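Local coordinates for TonB-dependent siderophore receptor (Pseudomonas aeruginosa 39016, PDB 5NEC), which probably binds ferric siderophores at the cell surface and carries them across the outer membrane with energy relayed by TonB, at residues P676-Y681 with K705-K710; R172-D177 with L193-A198; L47-R52 with V487-P492. All coordinates share one frame; numbering follows the deposited sequence.

Interaction 1 of 3, residues P676-Y681 with K705-K710; sequences PDYWRY and KKYFDK
Y678 and Y707 meet where K705-F708 runs past the beginning of strand 674-688, the two chain directions lying 132° apart. Y678 CA is 6.7 Å from Y707 CA, and side chains carry most of the contact. The two tyrosine rings do the larger share. They form an offset stack, centroids 3.9 Å apart and planes only 16° from parallel, with Y707 CD1 sitting over the middle of the Y678 ring, 3.3 Å from Y678 CZ. The CB of Y707 lies over the same face, adding a CH-pi contact. CG of Y707 stands between its own backbone N and carbonyl carbon (chi1 72°), which turns the ring back against the strand; Y678 has the same kind of first torsion. Tyrosine suits both places, since each offers a broad face for stacking, and Y707 also has a polar tip. Its OH accepts a rather bent hydrogen bond from R680 NH1, 3.2 Å long, tilted out of the guanidinium plane. The extended chain of R680 carries its end that far, while its NE pairs more strongly with D682. On the flanks, K705 lays its aliphatic chain along the strand, CE 3.9 Å from Y678 CB and CG 3.7 Å from W679 O. At the other end the P676 ring packs on F708, and a water joins the backbones by donating to P676 O (2.6 Å) and accepting from F708 N (3.1 Å). Beyond this, K710 reaches Q71 of the plug. The arrangement is that of the long connection between strands 693-700 and 724-733, which are neighbours in the barrel, folded back on the start of strand 674-688; it is probably one of the extracellular loops of this TonB-dependent receptor barrel.

Interaction 2 of 3, residues R172-D177 with L193-A198; sequences RRYTLD and LLKHDA
R173 and H196 face each other as a non-hydrogen-bonded pair of two antiparallel strands, whose axes lie 4.7 Å apart with directions 174° from each other. R173 repays being followed from its root. With CG anti to the backbone N (chi1 -177°) and the chain extended as far as NE, the side chain runs along the ND1 edge of its partner's imidazole. CB starts 3.6 Å from H196 ND1; CG lies at the rim of that ring, in its plane, 3.5 Å from the same nitrogen; CD keeps a similar distance. NE and CZ then come under L194: its CD1 methyl sits over the centre of one guanidinium face, 3.7 Å from CZ. At the tip, NH1 lies 3.2 Å from H196 ND1, which is at the edge of the guanidinium, the two planes turned 70° apart. NH2 goes on to a salt bridge with E120 of the plug. Arginine suits this place because its aliphatic part can lie against the edge of the imidazole while its charged end reaches further inward. T175 completes this face, its CG2 3.9 Å from L194 CD1.

R172, Y174, L176, L193, K195 and D197 point to the other side. There L176 and L193 touch through their CB atoms, the OH groups of Y174 and Y166 are hydrogen-bonded, and D197 bonds to S209. Three hydrogen-bonded pairs, R172 with D197, Y174 with K195 and L176 with L193, join the backbones through six bonds, from R172 N to D197 O at 2.8 Å to L176 N to L193 O at 3.2 Å, and CA-H...O contacts fill the intervals. This is a regular antiparallel beta hairpin in the wall of a membrane barrel, with one face turned toward the plug and the other lying on its outside.

Interaction 3 of 3, residues L47-R52 with V487-P492; sequences LLDTPR and VWKPVP
The carboxylate of D49 is the flat group that K489 touches, and it is approached from above: NZ stands 46° out of the carboxylate plane, 2.8 Å from OD1, in a salt bridge that is also a hydrogen bond. The lysine chain crosses the aspartate at about a right angle, and its CE lies near both oxygens. Bends at chi3 and chi4 (67° and 52°) fold the chain back, letting NZ also donate to P492 O at 2.9 Å and to G494 O. Three acceptors thus grip one ammonium group, and the nearby carboxylate would be expected to favour its charged form. Lysine suits the place, being flexible enough to serve both its own turn and the plug. Beside it, L48 CD2 rests against K489 NZ and P492 O, each 3.8 Å away.

Further along the segments, V487 CG2 touches D49 O (3.7 Å) and P51 CB (3.8 Å); a branched, apolar residue fits against the proline ring. The plug segment is compact: a type I turn from L47 to T50 runs into an inverse gamma turn centred on P51, and K542 of the barrel binds the carbonyls of L47, T50 and R52. The contact docks the N-terminal part of the plug on a short hairpin turn between strands 471-488 and 494-503, probably a periplasmic turn, given its short length and its place in the strand order.

All three contacts involve the barrel strands, but they are spread widely around it. The centres of interactions 1 and 2 are about 27 Å apart, those of 1 and 3 about 36 Å, and those of 2 and 3 about 41 Å, and none touches another. Interaction 3 alone has a segment in the plug, joining residues near the start of the chain to strand 471-488; interaction 2, in the hairpin 172-182 and 187-200, falls between its two halves in sequence, and interaction 1 comes last. Together they illustrate three levels of the fold: wall pairing, loop folded on wall, and plug held in the barrel that it fills.

Interaction 1 of 3, residues P676-Y681 with K705-K710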
loop_
_atom_site.group_PDB
_atom_site.type_symbol
_atom_site.label_atom_id
_atom_site.label_comp_id
_atom_site.label_asym_id
_atom_site.label_seq_id
_atom_site.Cartn_x
_atom_site.Cartn_y
_atom_site.Cartn_z
ATOM N N PRO A 676 -1.453 -17.611 -11.839
ATOM C CA PRO A 676 -1.416 -18.801 -11.007
ATOM C C PRO A 676 -0.854 -18.543 -9.596
ATOM O O PRO A 676 -0.195 -17.541 -9.358
ATOM C CB PRO A 676 -0.489 -19.737 -11.786
ATOM C CG PRO A 676 0.456 -18.820 -12.471
ATOM C CD PRO A 676 -0.360 -17.600 -12.839
ATOM N N ASP A 677 -1.136 -19.478 -8.693
ATOM C CA ASP A 677 -0.585 -19.489 -7.352
ATOM C C ASP A 677 0.927 -19.704 -7.371
ATOM O O ASP A 677 1.466 -20.183 -8.378
ATOM C CB ASP A 677 -1.285 -20.551 -6.474
ATOM C CG ASP A 677 -0.951 -22.003 -6.861
ATOM O OD1 ASP A 677 -0.669 -22.288 -8.031
ATOM O OD2 ASP A 677 -0.998 -22.880 -5.971
ATOM N N TYR A 678 1.602 -19.344 -6.272
ATOM C CA TYR A 678 3.054 -19.512 -6.158
ATOM C C TYR A 678 3.512 -19.512 -4.702
ATOM O O TYR A 678 2.827 -18.984 -3.811
ATOM C CB TYR A 678 3.800 -18.400 -6.903
ATOM C CG TYR A 678 3.576 -17.032 -6.283
ATOM C CD1 TYR A 678 2.452 -16.280 -6.606
ATOM C CD2 TYR A 678 4.465 -16.510 -5.329
ATOM C CE1 TYR A 678 2.231 -15.039 -6.031
ATOM C CE2 TYR A 678 4.245 -15.281 -4.747
ATOM C CZ TYR A 678 3.125 -14.552 -5.100
ATOM O OH TYR A 678 2.904 -13.324 -4.535
ATOM N N TRP A 679 4.687 -20.104 -4.506
ATOM C CA TRP A 679 5.453 -20.064 -3.274
ATOM C C TRP A 679 6.672 -19.206 -3.545
ATOM O O TRP A 679 7.316 -19.353 -4.581
ATOM C CB TRP A 679 5.916 -21.480 -2.877
ATOM C CG TRP A 679 4.881 -22.239 -2.129
ATOM C CD1 TRP A 679 4.012 -23.167 -2.629
ATOM C CD2 TRP A 679 4.586 -22.120 -0.728
ATOM N NE1 TRP A 679 3.193 -23.635 -1.622
ATOM C CE2 TRP A 679 3.522 -23.004 -0.448
ATOM C CE3 TRP A 679 5.106 -21.334 0.312
ATOM C CZ2 TRP A 679 2.979 -23.140 0.828
ATOM C CZ3 TRP A 679 4.569 -21.470 1.583
ATOM C CH2 TRP A 679 3.511 -22.374 1.830
ATOM N N ARG A 680 6.992 -18.306 -2.624
ATOM C CA ARG A 680 8.237 -17.543 -2.680
ATOM C C ARG A 680 8.959 -17.709 -1.355
ATOM O O ARG A 680 8.325 -17.677 -0.298
ATOM C CB ARG A 680 7.938 -16.069 -2.936
ATOM C CG ARG A 680 9.123 -15.143 -2.695
ATOM C CD ARG A 680 8.751 -13.684 -2.833
ATOM N NE ARG A 680 9.826 -12.838 -2.326
ATOM C CZ ARG A 680 9.902 -11.510 -2.449
ATOM N NH1 ARG A 680 8.974 -10.805 -3.084
ATOM N NH2 ARG A 680 10.938 -10.868 -1.928
ATOM N N TYR A 681 10.279 -17.857 -1.415
ATOM C CA TYR A 681 11.092 -17.937 -0.198
ATOM C C TYR A 681 12.158 -16.853 -0.204
ATOM O O TYR A 681 12.721 -16.561 -1.247
ATOM C CB TYR A 681 11.712 -19.335 -0.026
ATOM C CG TYR A 681 10.683 -20.452 0.059
ATOM C CD1 TYR A 681 10.221 -21.081 -1.099
ATOM C CD2 TYR A 681 10.171 -20.886 1.289
ATOM C CE1 TYR A 681 9.280 -22.098 -1.049
ATOM C CE2 TYR A 681 9.229 -21.909 1.355
ATOM C CZ TYR A 681 8.787 -22.505 0.168
ATOM O OH TYR A 681 7.855 -23.528 0.181
ATOM N N LYS A 705 11.698 -18.061 -8.530
ATOM C CA LYS A 705 10.372 -18.381 -9.032
ATOM C C LYS A 705 9.886 -17.253 -9.928
ATOM O O LYS A 705 9.983 -16.079 -9.560
ATOM C CB LYS A 705 9.412 -18.579 -7.860
ATOM C CG LYS A 705 7.957 -18.816 -8.225
ATOM C CD LYS A 705 7.745 -20.120 -8.976
ATOM C CE LYS A 705 6.264 -20.332 -9.228
ATOM N NZ LYS A 705 5.934 -21.764 -9.472
ATOM N N LYS A 706 9.381 -17.612 -11.108
ATOM C CA LYS A 706 8.702 -16.655 -11.962
ATOM C C LYS A 706 7.227 -16.646 -11.560
ATOM O O LYS A 706 6.587 -17.694 -11.489
ATOM C CB LYS A 706 8.877 -16.976 -13.440
ATOM C CG LYS A 706 8.498 -15.803 -14.344
ATOM C CD LYS A 706 8.750 -16.050 -15.828
ATOM C CE LYS A 706 7.730 -17.009 -16.409
ATOM N NZ LYS A 706 8.220 -17.533 -17.701
ATOM N N TYR A 707 6.711 -15.465 -11.241
ATOM C CA TYR A 707 5.330 -15.332 -10.818
ATOM C C TYR A 707 4.818 -13.927 -11.078
ATOM O O TYR A 707 5.583 -13.012 -11.393
ATOM C CB TYR A 707 5.148 -15.733 -9.336
ATOM C CG TYR A 707 5.727 -14.755 -8.324
ATOM C CD1 TYR A 707 4.942 -13.723 -7.786
ATOM C CD2 TYR A 707 7.054 -14.861 -7.903
ATOM C CE1 TYR A 707 5.467 -12.828 -6.866
ATOM C CE2 TYR A 707 7.583 -13.978 -6.973
ATOM C CZ TYR A 707 6.792 -12.963 -6.457
ATOM O OH TYR A 707 7.320 -12.090 -5.540
ATOM N N PHE A 708 3.510 -13.777 -10.935
ATOM C CA PHE A 708 2.825 -12.580 -11.330
ATOM C C PHE A 708 2.073 -12.022 -10.147
ATOM O O PHE A 708 1.128 -12.627 -9.642
ATOM C CB PHE A 708 1.893 -12.891 -12.496
ATOM C CG PHE A 708 2.608 -13.452 -13.685
ATOM C CD1 PHE A 708 3.144 -12.610 -14.648
ATOM C CD2 PHE A 708 2.776 -14.830 -13.828
ATOM C CE1 PHE A 708 3.831 -13.131 -15.736
ATOM C CE2 PHE A 708 3.457 -15.357 -14.911
ATOM C CZ PHE A 708 3.993 -14.509 -15.867
ATOM N N ASP A 709 2.531 -10.851 -9.723
ATOM C CA ASP A 709 2.053 -10.183 -8.509
ATOM C C ASP A 709 0.844 -9.264 -8.725
ATOM O O ASP A 709 0.263 -8.827 -7.752
ATOM C CB ASP A 709 3.201 -9.394 -7.852
ATOM C CG ASP A 709 3.813 -8.336 -8.771
ATOM O OD1 ASP A 709 3.767 -8.462 -10.005
ATOM O OD2 ASP A 709 4.367 -7.367 -8.256
ATOM N N LYS A 710 0.481 -8.950 -9.970
ATOM C CA LYS A 710 -0.767 -8.209 -10.244
ATOM C C LYS A 710 -1.426 -8.780 -11.485
ATOM O O LYS A 710 -0.766 -8.960 -12.520
ATOM C CB LYS A 710 -0.524 -6.711 -10.480
ATOM C CG LYS A 710 0.275 -5.988 -9.401
ATOM C CD LYS A 710 0.838 -4.686 -9.918
ATOM C CE LYS A 710 1.730 -4.049 -8.871
ATOM N NZ LYS A 710 2.932 -4.861 -8.556
HETATM O O HOH W 1 1.746 -16.261 -10.611
#

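Interaction 2 of 3, residues R172-D177 with L193-A198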
loop_
_atom_site.group_PDB
_atom_site.type_symbol
_atom_site.label_atom_id
_atom_site.label_comp_id
_atom_site.label_asym_id
_atom_site.label_seq_id
_atom_site.Cartn_x
_atom_site.Cartn_y
_atom_site.Cartn_z
ATOM N N ARG A 172 21.408 0.630 -5.995
ATOM C CA ARG A 172 22.289 1.528 -5.293
ATOM C C ARG A 172 21.380 2.460 -4.513
ATOM O O ARG A 172 20.790 3.383 -5.076
ATOM C CB ARG A 172 23.155 2.314 -6.276
ATOM C CG ARG A 172 24.100 1.468 -7.121
ATOM C CD ARG A 172 25.110 2.385 -7.851
ATOM N NE ARG A 172 26.007 1.653 -8.767
ATOM C CZ ARG A 172 26.043 1.743 -10.109
ATOM N NH1 ARG A 172 25.253 2.572 -10.790
ATOM N NH2 ARG A 172 26.902 0.993 -10.803
ATOM N N ARG A 173 21.250 2.185 -3.216
ATOM C CA ARG A 173 20.330 2.886 -2.323
ATOM C C ARG A 173 21.098 3.524 -1.161
ATOM O O ARG A 173 21.879 2.849 -0.481
ATOM C CB ARG A 173 19.309 1.896 -1.772
ATOM C CG ARG A 173 18.233 2.508 -0.880
ATOM C CD ARG A 173 17.210 1.478 -0.433
ATOM N NE ARG A 173 16.203 2.060 0.455
ATOM C CZ ARG A 173 15.013 2.558 0.099
ATOM N NH1 ARG A 173 14.599 2.591 -1.160
ATOM N NH2 ARG A 173 14.202 3.019 1.040
ATOM N N TYR A 174 20.864 4.813 -0.941
ATOM C CA TYR A 174 21.552 5.593 0.091
ATOM C C TYR A 174 20.500 6.261 0.950
ATOM O O TYR A 174 19.600 6.920 0.415
ATOM C CB TYR A 174 22.474 6.639 -0.554
ATOM C CG TYR A 174 23.419 6.052 -1.586
ATOM C CD1 TYR A 174 24.656 5.548 -1.210
ATOM C CD2 TYR A 174 23.061 5.978 -2.923
ATOM C CE1 TYR A 174 25.521 4.997 -2.136
ATOM C CE2 TYR A 174 23.922 5.439 -3.871
ATOM C CZ TYR A 174 25.155 4.957 -3.468
ATOM O OH TYR A 174 26.023 4.393 -4.369
ATOM N N THR A 175 20.572 6.058 2.269
ATOM C CA THR A 175 19.658 6.736 3.197
ATOM C C THR A 175 20.428 7.415 4.321
ATOM O O THR A 175 21.521 7.005 4.686
ATOM C CB THR A 175 18.607 5.792 3.818
ATOM O OG1 THR A 175 19.263 4.687 4.428
ATOM C CG2 THR A 175 17.660 5.258 2.786
ATOM N N LEU A 176 19.824 8.466 4.854
ATOM C CA LEU A 176 20.371 9.213 5.965
ATOM C C LEU A 176 19.184 9.639 6.814
ATOM O O LEU A 176 18.188 10.079 6.271
ATOM C CB LEU A 176 21.170 10.406 5.439
ATOM C CG LEU A 176 22.161 11.076 6.416
ATOM C CD1 LEU A 176 23.354 11.692 5.693
ATOM C CD2 LEU A 176 21.465 12.118 7.283
ATOM N N ASP A 177 19.283 9.454 8.128
ATOM C CA ASP A 177 18.195 9.753 9.084
ATOM C C ASP A 177 18.840 10.407 10.321
ATOM O O ASP A 177 19.330 9.728 11.225
ATOM C CB ASP A 177 17.408 8.473 9.437
ATOM C CG ASP A 177 16.162 8.730 10.315
ATOM O OD1 ASP A 177 15.747 9.894 10.532
ATOM O OD2 ASP A 177 15.569 7.734 10.802
ATOM N N LEU A 193 16.841 11.595 4.167
ATOM C CA LEU A 193 17.230 11.706 2.773
ATOM C C LEU A 193 17.253 10.339 2.115
ATOM O O LEU A 193 17.561 9.351 2.774
ATOM C CB LEU A 193 18.621 12.309 2.686
ATOM C CG LEU A 193 18.785 13.713 3.245
ATOM C CD1 LEU A 193 20.228 14.135 3.064
ATOM C CD2 LEU A 193 17.823 14.701 2.583
ATOM N N LEU A 194 16.972 10.308 0.808
ATOM C CA LEU A 194 16.946 9.062 0.025
ATOM C C LEU A 194 17.458 9.269 -1.394
ATOM O O LEU A 194 17.087 10.216 -2.049
ATOM C CB LEU A 194 15.519 8.492 -0.048
ATOM C CG LEU A 194 15.280 7.368 -1.070
ATOM C CD1 LEU A 194 15.996 6.096 -0.649
ATOM C CD2 LEU A 194 13.805 7.086 -1.260
ATOM N N LYS A 195 18.288 8.347 -1.868
ATOM C CA LYS A 195 18.620 8.229 -3.290
ATOM C C LYS A 195 18.568 6.742 -3.634
ATOM O O LYS A 195 19.241 5.940 -2.977
ATOM C CB LYS A 195 20.007 8.807 -3.554
ATOM C CG LYS A 195 20.440 8.847 -5.014
ATOM C CD LYS A 195 21.848 9.435 -5.121
ATOM C CE LYS A 195 22.450 9.302 -6.505
ATOM N NZ LYS A 195 21.585 9.965 -7.516
ATOM N N HIS A 196 17.748 6.379 -4.629
ATOM C CA HIS A 196 17.525 4.977 -5.005
ATOM C C HIS A 196 17.518 4.799 -6.532
ATOM O O HIS A 196 16.757 5.449 -7.236
ATOM C CB HIS A 196 16.205 4.481 -4.402
ATOM C CG HIS A 196 15.915 3.034 -4.672
ATOM N ND1 HIS A 196 16.323 2.026 -3.830
ATOM C CD2 HIS A 196 15.265 2.426 -5.692
ATOM C CE1 HIS A 196 15.934 0.860 -4.312
ATOM N NE2 HIS A 196 15.299 1.075 -5.449
ATOM N N ASP A 197 18.398 3.931 -7.012
ATOM C CA ASP A 197 18.457 3.516 -8.404
ATOM C C ASP A 197 18.608 1.995 -8.427
ATOM O O ASP A 197 19.279 1.413 -7.581
ATOM C CB ASP A 197 19.636 4.179 -9.128
ATOM C CG ASP A 197 19.496 5.671 -9.196
ATOM O OD1 ASP A 197 19.858 6.358 -8.228
ATOM O OD2 ASP A 197 19.005 6.186 -10.217
ATOM N N ALA A 198 17.962 1.364 -9.395
ATOM C CA ALA A 198 17.986 -0.089 -9.518
ATOM C C ALA A 198 17.423 -0.486 -10.859
ATOM O O ALA A 198 16.600 0.238 -11.433
ATOM C CB ALA A 198 17.154 -0.725 -8.409
#

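Interaction 3 of 3, residues L47-R52 with V487-P492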
loop_
_atom_site.group_PDB
_atom_site.type_symbol
_atom_site.label_atom_id
_atom_site.label_comp_id
_atom_site.label_asym_id
_atom_site.label_seq_id
_atom_site.Cartn_x
_atom_site.Cartn_y
_atom_site.Cartn_z
ATOM N N LEU A 47 -4.193 -2.771 21.184
ATOM C CA LEU A 47 -4.613 -3.641 20.067
ATOM C C LEU A 47 -5.156 -4.999 20.521
ATOM O O LEU A 47 -6.116 -5.498 19.931
ATOM C CB LEU A 47 -3.497 -3.819 19.023
ATOM C CG LEU A 47 -3.051 -2.553 18.264
ATOM C CD1 LEU A 47 -2.021 -2.903 17.193
ATOM C CD2 LEU A 47 -4.222 -1.778 17.643
ATOM N N LEU A 48 -4.585 -5.577 21.576
ATOM C CA LEU A 48 -5.171 -6.786 22.215
ATOM C C LEU A 48 -6.675 -6.599 22.527
ATOM O O LEU A 48 -7.487 -7.503 22.277
ATOM C CB LEU A 48 -4.413 -7.165 23.503
ATOM C CG LEU A 48 -4.763 -8.530 24.149
ATOM C CD1 LEU A 48 -4.092 -9.690 23.415
ATOM C CD2 LEU A 48 -4.401 -8.597 25.624
ATOM N N ASP A 49 -7.036 -5.421 23.043
ATOM C CA ASP A 49 -8.414 -5.131 23.471
ATOM C C ASP A 49 -9.231 -4.313 22.462
ATOM O O ASP A 49 -10.272 -3.768 22.813
ATOM C CB ASP A 49 -8.390 -4.377 24.816
ATOM C CG ASP A 49 -7.498 -5.058 25.882
ATOM O OD1 ASP A 49 -7.058 -6.241 25.714
ATOM O OD2 ASP A 49 -7.253 -4.384 26.911
ATOM N N THR A 50 -8.745 -4.184 21.230
ATOM C CA THR A 50 -9.479 -3.489 20.167
ATOM C C THR A 50 -10.276 -4.564 19.383
ATOM O O THR A 50 -9.707 -5.577 18.948
ATOM C CB THR A 50 -8.525 -2.631 19.284
ATOM O OG1 THR A 50 -8.063 -1.512 20.058
ATOM C CG2 THR A 50 -9.212 -2.106 18.023
ATOM N N PRO A 51 -11.599 -4.358 19.214
ATOM C CA PRO A 51 -12.474 -5.366 18.598
ATOM C C PRO A 51 -12.483 -5.369 17.057
ATOM O O PRO A 51 -13.546 -5.357 16.444
ATOM C CB PRO A 51 -13.848 -4.980 19.154
ATOM C CG PRO A 51 -13.771 -3.482 19.282
ATOM C CD PRO A 51 -12.374 -3.203 19.715
ATOM N N ARG A 52 -11.299 -5.398 16.447
ATOM C CA ARG A 52 -11.123 -5.343 14.992
ATOM C C ARG A 52 -9.804 -6.033 14.629
ATOM O O ARG A 52 -8.871 -6.076 15.435
ATOM C CB ARG A 52 -11.089 -3.884 14.504
ATOM C CG ARG A 52 -12.403 -3.115 14.718
ATOM C CD ARG A 52 -12.404 -1.673 14.206
ATOM N NE ARG A 52 -11.169 -0.986 14.576
ATOM C CZ ARG A 52 -10.088 -0.866 13.798
ATOM N NH1 ARG A 52 -10.048 -1.355 12.541
ATOM N NH2 ARG A 52 -9.017 -0.243 14.286
ATOM N N VAL A 487 -16.082 -6.505 23.838
ATOM C CA VAL A 487 -14.880 -7.254 24.205
ATOM C C VAL A 487 -15.074 -7.911 25.576
ATOM O O VAL A 487 -15.432 -7.239 26.530
ATOM C CB VAL A 487 -13.650 -6.338 24.244
ATOM C CG1 VAL A 487 -12.369 -7.127 24.514
ATOM C CG2 VAL A 487 -13.542 -5.593 22.937
ATOM N N TRP A 488 -14.848 -9.223 25.648
ATOM C CA TRP A 488 -14.841 -9.979 26.897
ATOM C C TRP A 488 -13.400 -10.409 27.155
ATOM O O TRP A 488 -12.774 -11.003 26.285
ATOM C CB TRP A 488 -15.763 -11.213 26.813
ATOM C CG TRP A 488 -15.784 -12.061 28.081
ATOM C CD1 TRP A 488 -15.895 -11.614 29.366
ATOM C CD2 TRP A 488 -15.688 -13.491 28.168
ATOM N NE1 TRP A 488 -15.866 -12.666 30.240
ATOM C CE2 TRP A 488 -15.744 -13.830 29.534
ATOM C CE3 TRP A 488 -15.567 -14.514 27.222
ATOM C CZ2 TRP A 488 -15.685 -15.147 29.981
ATOM C CZ3 TRP A 488 -15.500 -15.823 27.660
ATOM C CH2 TRP A 488 -15.561 -16.129 29.032
ATOM N N LYS A 489 -12.886 -10.099 28.341
ATOM C CA LYS A 489 -11.547 -10.503 28.766
ATOM C C LYS A 489 -11.655 -11.504 29.927
ATOM O O LYS A 489 -11.784 -11.103 31.085
ATOM C CB LYS A 489 -10.737 -9.274 29.160
ATOM C CG LYS A 489 -10.575 -8.269 28.023
ATOM C CD LYS A 489 -9.784 -7.041 28.450
ATOM C CE LYS A 489 -8.321 -7.341 28.774
ATOM N NZ LYS A 489 -7.607 -8.092 27.693
ATOM N N PRO A 490 -11.630 -12.820 29.615
ATOM C CA PRO A 490 -11.710 -13.799 30.701
ATOM C C PRO A 490 -10.557 -13.617 31.683
ATOM O O PRO A 490 -10.791 -13.602 32.883
ATOM C CB PRO A 490 -11.619 -15.156 29.979
ATOM C CG PRO A 490 -11.896 -14.873 28.553
ATOM C CD PRO A 490 -11.423 -13.476 28.310
ATOM N N VAL A 491 -9.347 -13.448 31.154
ATOM C CA VAL A 491 -8.153 -13.109 31.937
ATOM C C VAL A 491 -7.490 -11.895 31.272
ATOM O O VAL A 491 -7.753 -11.642 30.104
ATOM C CB VAL A 491 -7.181 -14.312 32.014
ATOM C CG1 VAL A 491 -7.785 -15.425 32.859
ATOM C CG2 VAL A 491 -6.841 -14.851 30.628
ATOM N N PRO A 492 -6.635 -11.137 31.993
ATOM C CA PRO A 492 -6.066 -9.866 31.464
ATOM C C PRO A 492 -5.354 -9.924 30.095
ATOM O O PRO A 492 -5.395 -8.962 29.320
ATOM C CB PRO A 492 -5.047 -9.465 32.540
ATOM C CG PRO A 492 -5.518 -10.119 33.785
ATOM C CD PRO A 492 -6.175 -11.399 33.371
#